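PDB 6NAL: thiol-activated cytolysin from Desulfobulbus propionicus, which probably forms large beta-barrel pores in cholesterol-containing membranes, as other cholesterol-dependent cytolysins do, after being made as a soluble protein. Local coordinates for residues L161-D166 with V188-F193; I167-Q172 with V292-S297; R192-F197 with P333-T338. One frame throughout, in Å; residues are numbered along the deposited sequence.

Contact 1 of 3, residues L161-D166 with V188-F193; sequences LKFGCD and VYLIRF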
loop_
_atom_site.group_PDB
_atom_site.type_symbol
_atom_site.label_atom_id
_atom_site.label_comp_id
_atom_site.label_asym_id
_atom_site.label_seq_id
_atom_site.Cartn_x
_atom_site.Cartn_y
_atom_site.Cartn_z
ATOM N N LEU A 161 17.209 -5.702 19.922
ATOM C CA LEU A 161 15.924 -6.269 20.319
ATOM C C LEU A 161 15.489 -7.464 19.466
ATOM O O LEU A 161 14.756 -8.331 19.937
ATOM C CB LEU A 161 14.863 -5.183 20.246
ATOM C CG LEU A 161 13.556 -5.551 20.901
ATOM C CD1 LEU A 161 13.762 -5.939 22.365
ATOM C CD2 LEU A 161 12.574 -4.357 20.786
ATOM N N LYS A 162 15.842 -7.489 18.195
ATOM C CA LYS A 162 15.390 -8.555 17.330
ATOM C C LYS A 162 16.306 -9.761 17.421
ATOM O O LYS A 162 15.832 -10.889 17.380
ATOM C CB LYS A 162 15.316 -8.039 15.904
ATOM C CG LYS A 162 14.088 -7.180 15.666
ATOM C CD LYS A 162 13.852 -6.966 14.165
ATOM C CE LYS A 162 12.443 -6.467 13.857
ATOM N NZ LYS A 162 12.339 -6.188 12.409
ATOM N N PHE A 163 17.591 -9.531 17.650
ATOM C CA PHE A 163 18.621 -10.552 17.635
ATOM C C PHE A 163 19.212 -10.905 18.995
ATOM O O PHE A 163 20.040 -11.811 19.058
ATOM C CB PHE A 163 19.746 -10.073 16.717
ATOM C CG PHE A 163 19.304 -9.902 15.305
ATOM C CD1 PHE A 163 18.820 -8.684 14.856
ATOM C CD2 PHE A 163 19.336 -10.978 14.425
ATOM C CE1 PHE A 163 18.389 -8.529 13.552
ATOM C CE2 PHE A 163 18.911 -10.834 13.103
ATOM C CZ PHE A 163 18.422 -9.610 12.668
ATOM N N GLY A 164 18.858 -10.210 20.066
ATOM C CA GLY A 164 19.355 -10.581 21.391
ATOM C C GLY A 164 20.858 -10.738 21.495
ATOM O O GLY A 164 21.343 -11.613 22.227
ATOM N N CYS A 165 21.613 -9.885 20.821
ATOM C CA CYS A 165 23.050 -10.079 20.753
ATOM C C CYS A 165 23.792 -8.984 21.518
ATOM O O CYS A 165 23.203 -8.012 22.015
ATOM C CB CYS A 165 23.501 -10.118 19.289
ATOM S SG CYS A 165 23.213 -8.547 18.434
ATOM N N ASP A 166 25.115 -9.176 21.599
ATOM C CA ASP A 166 26.014 -8.279 22.318
ATOM C C ASP A 166 26.473 -7.225 21.320
ATOM O O ASP A 166 27.396 -7.462 20.550
ATOM C CB ASP A 166 27.194 -9.050 22.911
ATOM C CG ASP A 166 28.287 -8.125 23.480
ATOM O OD1 ASP A 166 29.451 -8.592 23.448
ATOM O OD2 ASP A 166 27.989 -6.975 23.958
ATOM N N VAL A 188 20.903 -1.707 5.580
ATOM C CA VAL A 188 21.534 -2.882 6.189
ATOM C C VAL A 188 20.515 -3.992 6.400
ATOM O O VAL A 188 19.463 -3.782 7.004
ATOM C CB VAL A 188 22.215 -2.545 7.531
ATOM C CG1 VAL A 188 22.870 -3.761 8.145
ATOM C CG2 VAL A 188 23.227 -1.405 7.393
ATOM N N TYR A 189 20.854 -5.184 5.973
ATOM C CA TYR A 189 20.068 -6.359 6.276
ATOM C C TYR A 189 20.900 -7.386 7.054
ATOM O O TYR A 189 22.045 -7.675 6.706
ATOM C CB TYR A 189 19.559 -6.931 4.955
ATOM C CG TYR A 189 18.514 -7.979 5.104
ATOM C CD1 TYR A 189 17.199 -7.650 5.260
ATOM C CD2 TYR A 189 18.846 -9.288 5.112
ATOM C CE1 TYR A 189 16.222 -8.611 5.417
ATOM C CE2 TYR A 189 17.862 -10.280 5.248
ATOM C CZ TYR A 189 16.552 -9.925 5.411
ATOM O OH TYR A 189 15.580 -10.883 5.568
ATOM N N LEU A 190 20.293 -8.004 8.050
ATOM C CA LEU A 190 21.042 -8.898 8.929
ATOM C C LEU A 190 20.384 -10.253 9.092
ATOM O O LEU A 190 19.201 -10.348 9.415
ATOM C CB LEU A 190 21.224 -8.285 10.300
ATOM C CG LEU A 190 22.398 -8.857 11.095
ATOM C CD1 LEU A 190 23.682 -8.301 10.563
ATOM C CD2 LEU A 190 22.195 -8.476 12.569
ATOM N N ILE A 191 21.175 -11.299 8.909
ATOM C CA ILE A 191 20.752 -12.671 9.130
ATOM C C ILE A 191 21.579 -13.253 10.265
ATOM O O ILE A 191 22.795 -13.050 10.331
ATOM C CB ILE A 191 20.937 -13.497 7.837
ATOM C CG1 ILE A 191 20.039 -12.954 6.722
ATOM C CG2 ILE A 191 20.648 -14.987 8.048
ATOM C CD1 ILE A 191 20.324 -13.573 5.388
ATOM N N ARG A 192 20.925 -14.037 11.113
ATOM C CA ARG A 192 21.597 -14.780 12.148
ATOM C C ARG A 192 21.187 -16.234 12.137
ATOM O O ARG A 192 20.003 -16.532 12.213
ATOM C CB ARG A 192 21.279 -14.218 13.514
ATOM C CG ARG A 192 22.155 -14.792 14.547
ATOM C CD ARG A 192 21.697 -14.502 15.942
ATOM N NE ARG A 192 20.305 -14.853 16.142
ATOM C CZ ARG A 192 19.655 -14.638 17.272
ATOM N NH1 ARG A 192 20.319 -14.089 18.286
ATOM N NH2 ARG A 192 18.367 -14.962 17.378
ATOM N N PHE A 193 22.176 -17.123 12.120
ATOM C CA PHE A 193 21.992 -18.551 12.374
ATOM C C PHE A 193 22.454 -18.859 13.788
ATOM O O PHE A 193 23.587 -18.536 14.140
ATOM C CB PHE A 193 22.804 -19.397 11.392
ATOM C CG PHE A 193 22.380 -19.244 9.948
ATOM C CD1 PHE A 193 22.837 -18.200 9.196
ATOM C CD2 PHE A 193 21.550 -20.166 9.372
ATOM C CE1 PHE A 193 22.476 -18.040 7.897
ATOM C CE2 PHE A 193 21.179 -20.032 8.071
ATOM C CZ PHE A 193 21.641 -18.947 7.317
#
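In the cytolysin fold, a helix packed on one face of the central bent beta-sheet ends at Phe163, the last helical residue, over segment 188-193. Leu190 supplies the lid of the aromatic ring: its CD2 methyl sits 3.8 Å from the Phe163 ring centroid and only 7° off the ring normal, a well-centred CH-pi contact. Because Leu190 CG lies opposite its own backbone N (chi1 -158°), the branch reaches out from the sheet over that ring face. The far end of the ring dips to the strand itself, Phe163 CZ coming to 3.4 Å from Leu190 O. Arg192, two residues on and on the same side of the strand, borders the ring differently: its CB lies 3.9 Å from Phe163 CD2, at the ring edge near the plane. Its guanidinium, bent round at chi3 and standing 85° to the ring, runs back past Phe163 toward the helix end, with Phe163 CA over one of its faces and a weak hydrogen bond from NH1 to Gln243 OE1. Gly164, with positive phi, turns the chain out of the helix beside it. Leu190 and Arg192 bond through their backbones to Ser151 and Ser149 of strand 147-152, and Ile191 to Leu246 of strand 232-250, while Val153 packs against both Phe163 and Leu190.

Contact 2 of 3, residues I167-Q172 with V292-S297; sequences ISYLKQ and VVHGGS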
loop_
_atom_site.group_PDB
_atom_site.type_symbol
_atom_site.label_atom_id
_atom_site.label_comp_id
_atom_site.label_asym_id
_atom_site.label_seq_id
_atom_site.Cartn_x
_atom_site.Cartn_y
_atom_site.Cartn_z
ATOM N N ILE A 167 25.828 -6.061 21.317
ATOM C CA ILE A 167 26.144 -5.062 20.305
ATOM C C ILE A 167 27.630 -4.754 20.303
ATOM O O ILE A 167 28.250 -4.578 19.244
ATOM C CB ILE A 167 25.323 -3.783 20.546
ATOM C CG1 ILE A 167 25.268 -2.987 19.234
ATOM C CG2 ILE A 167 25.950 -2.940 21.685
ATOM C CD1 ILE A 167 24.216 -3.464 18.245
ATOM N N SER A 168 28.215 -4.652 21.493
ATOM C CA SER A 168 29.614 -4.292 21.609
ATOM C C SER A 168 30.487 -5.231 20.786
ATOM O O SER A 168 31.314 -4.778 19.993
ATOM C CB SER A 168 30.018 -4.314 23.078
ATOM O OG SER A 168 31.400 -4.597 23.213
ATOM N N TYR A 169 30.309 -6.548 20.962
ATOM C CA TYR A 169 31.043 -7.536 20.165
ATOM C C TYR A 169 30.778 -7.351 18.671
ATOM O O TYR A 169 31.703 -7.302 17.846
ATOM C CB TYR A 169 30.635 -8.946 20.610
ATOM C CG TYR A 169 31.337 -10.103 19.901
ATOM C CD1 TYR A 169 32.618 -10.491 20.273
ATOM C CD2 TYR A 169 30.698 -10.825 18.880
ATOM C CE1 TYR A 169 33.256 -11.544 19.651
ATOM C CE2 TYR A 169 31.333 -11.883 18.246
ATOM C CZ TYR A 169 32.610 -12.237 18.634
ATOM O OH TYR A 169 33.254 -13.277 18.015
ATOM N N LEU A 170 29.508 -7.230 18.310
ATOM C CA LEU A 170 29.143 -7.201 16.906
ATOM C C LEU A 170 29.587 -5.910 16.252
ATOM O O LEU A 170 29.788 -5.882 15.036
ATOM C CB LEU A 170 27.641 -7.365 16.759
ATOM C CG LEU A 170 27.131 -7.877 15.425
ATOM C CD1 LEU A 170 27.432 -9.339 15.330
ATOM C CD2 LEU A 170 25.644 -7.592 15.354
ATOM N N LYS A 171 29.719 -4.827 17.028
ATOM C CA LYS A 171 30.236 -3.581 16.468
ATOM C C LYS A 171 31.711 -3.718 16.134
ATOM O O LYS A 171 32.157 -3.247 15.068
ATOM C CB LYS A 171 29.954 -2.409 17.428
ATOM C CG LYS A 171 28.515 -1.833 17.151
ATOM C CD LYS A 171 28.401 -0.363 17.588
ATOM C CE LYS A 171 28.725 -0.194 19.064
ATOM N NZ LYS A 171 28.789 1.244 19.475
ATOM N N GLN A 172 32.488 -4.329 17.045
ATOM C CA GLN A 172 33.882 -4.635 16.753
ATOM C C GLN A 172 34.007 -5.411 15.448
ATOM O O GLN A 172 34.672 -4.968 14.503
ATOM C CB GLN A 172 34.544 -5.430 17.895
ATOM C CG GLN A 172 36.060 -5.613 17.705
ATOM C CD GLN A 172 36.558 -7.047 17.979
ATOM O OE1 GLN A 172 35.872 -7.845 18.634
ATOM N NE2 GLN A 172 37.766 -7.369 17.480
ATOM N N VAL A 292 30.521 -12.981 10.578
ATOM C CA VAL A 292 31.218 -13.281 11.800
ATOM C C VAL A 292 30.691 -14.604 12.328
ATOM O O VAL A 292 29.479 -14.850 12.360
ATOM C CB VAL A 292 31.077 -12.149 12.840
ATOM C CG1 VAL A 292 29.676 -11.873 13.076
ATOM C CG2 VAL A 292 31.720 -12.525 14.142
ATOM N N VAL A 293 31.620 -15.447 12.756
ATOM C CA VAL A 293 31.318 -16.767 13.263
ATOM C C VAL A 293 31.883 -16.857 14.683
ATOM O O VAL A 293 33.056 -16.556 14.907
ATOM C CB VAL A 293 31.911 -17.852 12.346
ATOM C CG1 VAL A 293 31.826 -19.212 13.070
ATOM C CG2 VAL A 293 31.205 -17.884 10.958
ATOM N N HIS A 294 31.071 -17.313 15.625
ATOM C CA HIS A 294 31.379 -17.203 17.054
ATOM C C HIS A 294 30.934 -18.498 17.729
ATOM O O HIS A 294 29.777 -18.907 17.576
ATOM C CB HIS A 294 30.668 -15.956 17.612
ATOM C CG HIS A 294 30.927 -15.683 19.057
ATOM N ND1 HIS A 294 29.961 -15.175 19.904
ATOM C CD2 HIS A 294 32.041 -15.832 19.798
ATOM C CE1 HIS A 294 30.467 -15.051 21.114
ATOM N NE2 HIS A 294 31.723 -15.456 21.080
ATOM N N GLY A 295 31.860 -19.178 18.403
ATOM C CA GLY A 295 31.549 -20.433 19.051
ATOM C C GLY A 295 31.880 -21.620 18.165
ATOM O O GLY A 295 31.453 -21.675 17.009
ATOM N N GLY A 296 32.603 -22.596 18.699
ATOM C CA GLY A 296 33.305 -23.556 17.836
ATOM C C GLY A 296 34.529 -22.891 17.218
ATOM O O GLY A 296 35.331 -22.227 17.934
ATOM N N SER A 297 34.733 -23.090 15.919
ATOM C CA SER A 297 35.439 -22.102 15.108
ATOM C C SER A 297 35.250 -20.655 15.565
ATOM O O SER A 297 34.179 -20.313 16.122
ATOM C CB SER A 297 34.923 -22.248 13.673
ATOM O OG SER A 297 33.621 -21.691 13.565
#
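Tyr169 lays its phenol over the imidazole of His294, the two rings meeting obliquely with centroids 4.5 Å apart and planes inclined by 32°. The overlap is uneven. Tyr169 CZ stands 3.8 Å above one face of the His294 ring, displaced toward its rim, and the hydroxyl end carries on past it, so that Tyr169 OH approaches His294 CD2 to 3.3 Å. Next to CZ, Tyr169 CE2 lies 3.9 Å from His294 ND1. Both side chains extend with CG anti to the backbone N (chi1 -178° in each), which sends one ring outward from the helix and the other outward from the strand until they meet between helix and strand. Tyr169 OH also has a weak hydrogen bond to OE1 of Glu298, the residue following segment 292-297.

Two residues back along the strand, Val292 provides the apolar half of the contact and divides its methyls between two helix residues. Its CG2 faces Tyr169 CE2 at 4.2 Å, and its CG1 faces Leu170 CD1 at 4.1 Å, so the valine touches neighbouring side chains of the helix with separate branches. Such spacing is that of ordinary van der Waals contact, and the backbones remain well apart: the axes of helix 167-172 and strand 292-294 pass 10.6 Å from each other.

The contact illustrates helix-on-sheet packing, with alternate strand residues facing the helix. Behind it, Val292 and His294 pair through their backbones with Phe245 and Gln243 of strand 232-250, Leu170 leans on Phe245 and on Leu159 of helix 156-163, and Lys173 and Leu174 further along helix 167-174 touch Val292.

Contact 3 of 3, residues R192-F197 with P333-T338; sequences RFKQIF and PLNYYT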
loop_
_atom_site.group_PDB
_atom_site.type_symbol
_atom_site.label_atom_id
_atom_site.label_comp_id
_atom_site.label_asym_id
_atom_site.label_seq_id
_atom_site.Cartn_x
_atom_site.Cartn_y
_atom_site.Cartn_z
ATOM N N ARG A 192 20.925 -14.037 11.113
ATOM C CA ARG A 192 21.597 -14.780 12.148
ATOM C C ARG A 192 21.187 -16.234 12.137
ATOM O O ARG A 192 20.003 -16.532 12.213
ATOM C CB ARG A 192 21.279 -14.218 13.514
ATOM C CG ARG A 192 22.155 -14.792 14.547
ATOM C CD ARG A 192 21.697 -14.502 15.942
ATOM N NE ARG A 192 20.305 -14.853 16.142
ATOM C CZ ARG A 192 19.655 -14.638 17.272
ATOM N NH1 ARG A 192 20.319 -14.089 18.286
ATOM N NH2 ARG A 192 18.367 -14.962 17.378
ATOM N N PHE A 193 22.176 -17.123 12.120
ATOM C CA PHE A 193 21.992 -18.551 12.374
ATOM C C PHE A 193 22.454 -18.859 13.788
ATOM O O PHE A 193 23.587 -18.536 14.140
ATOM C CB PHE A 193 22.804 -19.397 11.392
ATOM C CG PHE A 193 22.380 -19.244 9.948
ATOM C CD1 PHE A 193 22.837 -18.200 9.196
ATOM C CD2 PHE A 193 21.550 -20.166 9.372
ATOM C CE1 PHE A 193 22.476 -18.040 7.897
ATOM C CE2 PHE A 193 21.179 -20.032 8.071
ATOM C CZ PHE A 193 21.641 -18.947 7.317
ATOM N N LYS A 194 21.595 -19.472 14.607
ATOM C CA LYS A 194 21.958 -19.701 15.993
ATOM C C LYS A 194 21.721 -21.136 16.421
ATOM O O LYS A 194 20.609 -21.647 16.298
ATOM C CB LYS A 194 21.168 -18.776 16.917
ATOM C CG LYS A 194 21.554 -18.862 18.444
ATOM C CD LYS A 194 20.424 -18.243 19.322
ATOM C CE LYS A 194 21.061 -17.467 20.436
ATOM N NZ LYS A 194 20.344 -16.159 20.778
ATOM N N GLN A 195 22.739 -21.756 17.014
ATOM C CA GLN A 195 22.589 -23.122 17.499
ATOM C C GLN A 195 23.056 -23.240 18.936
ATOM O O GLN A 195 24.192 -22.888 19.249
ATOM C CB GLN A 195 23.363 -24.121 16.634
ATOM C CG GLN A 195 23.096 -25.547 17.058
ATOM C CD GLN A 195 23.747 -26.577 16.133
ATOM O OE1 GLN A 195 24.438 -26.211 15.182
ATOM N NE2 GLN A 195 23.570 -27.865 16.452
ATOM N N ILE A 196 22.199 -23.796 19.791
ATOM C CA ILE A 196 22.516 -24.059 21.189
ATOM C C ILE A 196 23.012 -25.494 21.331
ATOM O O ILE A 196 22.260 -26.442 21.067
ATOM C CB ILE A 196 21.287 -23.828 22.084
ATOM C CG1 ILE A 196 20.729 -22.408 21.895
ATOM C CG2 ILE A 196 21.608 -24.100 23.525
ATOM C CD1 ILE A 196 19.402 -22.167 22.672
ATOM N N PHE A 197 24.250 -25.669 21.826
ATOM C CA PHE A 197 24.772 -27.025 22.001
ATOM C C PHE A 197 24.329 -27.593 23.337
ATOM O O PHE A 197 23.772 -28.689 23.391
ATOM C CB PHE A 197 26.309 -27.074 21.893
ATOM C CG PHE A 197 26.840 -26.691 20.539
ATOM C CD1 PHE A 197 26.120 -26.948 19.391
ATOM C CD2 PHE A 197 28.057 -26.078 20.414
ATOM C CE1 PHE A 197 26.610 -26.586 18.148
ATOM C CE2 PHE A 197 28.552 -25.708 19.176
ATOM C CZ PHE A 197 27.815 -25.948 18.040
ATOM N N PRO A 333 29.419 -18.863 25.173
ATOM C CA PRO A 333 28.197 -18.469 25.868
ATOM C C PRO A 333 27.410 -17.528 24.976
ATOM O O PRO A 333 27.981 -16.676 24.294
ATOM C CB PRO A 333 28.700 -17.765 27.140
ATOM C CG PRO A 333 30.129 -17.426 26.887
ATOM C CD PRO A 333 30.632 -18.500 25.941
ATOM N N LEU A 334 26.097 -17.700 24.977
ATOM C CA LEU A 334 25.233 -16.976 24.054
ATOM C C LEU A 334 24.265 -16.114 24.829
ATOM O O LEU A 334 24.325 -14.893 24.732
ATOM C CB LEU A 334 24.455 -17.926 23.148
ATOM C CG LEU A 334 25.324 -18.726 22.206
ATOM C CD1 LEU A 334 24.541 -19.615 21.276
ATOM C CD2 LEU A 334 26.239 -17.783 21.406
ATOM N N ASN A 335 23.407 -16.723 25.626
ATOM C CA ASN A 335 22.432 -15.955 26.379
ATOM C C ASN A 335 22.400 -16.459 27.813
ATOM O O ASN A 335 22.748 -17.608 28.088
ATOM C CB ASN A 335 21.060 -16.045 25.719
ATOM C CG ASN A 335 21.046 -15.452 24.300
ATOM O OD1 ASN A 335 21.252 -16.168 23.306
ATOM N ND2 ASN A 335 20.802 -14.161 24.206
ATOM N N TYR A 336 22.010 -15.580 28.723
ATOM C CA TYR A 336 21.858 -15.941 30.120
ATOM C C TYR A 336 20.540 -15.343 30.589
ATOM O O TYR A 336 20.014 -14.386 30.012
ATOM C CB TYR A 336 23.109 -15.541 30.997
ATOM C CG TYR A 336 23.301 -14.086 31.303
ATOM C CD1 TYR A 336 23.766 -13.222 30.341
ATOM C CD2 TYR A 336 23.014 -13.572 32.561
ATOM C CE1 TYR A 336 23.884 -11.855 30.584
ATOM C CE2 TYR A 336 23.177 -12.211 32.832
ATOM C CZ TYR A 336 23.614 -11.368 31.838
ATOM O OH TYR A 336 23.764 -10.032 32.096
ATOM N N TYR A 337 19.993 -15.978 31.616
ATOM C CA TYR A 337 18.698 -15.675 32.194
ATOM C C TYR A 337 18.894 -15.478 33.683
ATOM O O TYR A 337 19.571 -16.287 34.342
ATOM C CB TYR A 337 17.692 -16.797 31.920
ATOM C CG TYR A 337 17.568 -17.016 30.420
ATOM C CD1 TYR A 337 18.444 -17.879 29.750
ATOM C CD2 TYR A 337 16.629 -16.308 29.659
ATOM C CE1 TYR A 337 18.366 -18.062 28.394
ATOM C CE2 TYR A 337 16.546 -16.487 28.286
ATOM C CZ TYR A 337 17.421 -17.370 27.660
ATOM O OH TYR A 337 17.365 -17.557 26.293
ATOM N N THR A 338 18.357 -14.357 34.175
ATOM C CA THR A 338 18.454 -13.949 35.564
ATOM C C THR A 338 17.088 -14.071 36.206
ATOM O O THR A 338 16.058 -13.835 35.570
ATOM C CB THR A 338 18.912 -12.483 35.757
ATOM O OG1 THR A 338 18.205 -11.591 34.872
ATOM C CG2 THR A 338 20.362 -12.378 35.497
#
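An extended start and a bent finish bring the amine of Lys194 to its partner: CG is opposite the backbone N (chi1 -176°), and the chain then bends at chi3 and chi4. Asn335 answers with CG opposite its carbonyl carbon, and the two side chains cross obliquely. Lys194 NZ donates to Asn335 OD1 over 2.7 Å, a short hydrogen bond. It reaches the oxygen at a C=O...N angle of 134°, with the donor tilted 23° from the carbonyl plane. The amide's other end is held too, since Asn335 ND2 donates to Gly164 O, so bonds at both ends help fix the amide's rotation.

Leu334 runs past the lysine in the opposite direction. Its CD1 methyl rests 4.2 Å from Lys194 CE and also approaches Gln195 O at 3.9 Å, covering the aliphatic part of a buried lysine whose charge meets an amide oxygen.

The strand segments cross nearly at right angles in the strongly bent sheet of the cytolysin fold. Strand 232-250 pairs with both of them, and its Gln243 touches Lys194 and Leu334; on the other side of strand 187-202 lies strand 147-152, whose Gln147 pairs with Lys194.

Overall arrangement
From the N terminus, the chain passes through 161-166 and 167-172, on successive helices, then enters strand 187-202. Contact 1 closes the shortest loop, with 21 residues between its segments. Contact 2 starts inside that loop and ends far beyond it, so the two cross; contact 3 begins on the strand where contact 1 ends and crosses contact 2, reaching 333-338 after 135 residues. Cys165 packs on Leu170 between contacts 1 and 2, while contacts 1 and 3 share Arg192 and Phe193 and are joined by a probable hydrogen bond from Asn335 ND2 to Gly164 O. Contacts 1 and 2 set consecutive helices on strands 187-202 and 287-294; contact 3 ties strand 187-202 to strand 332-340.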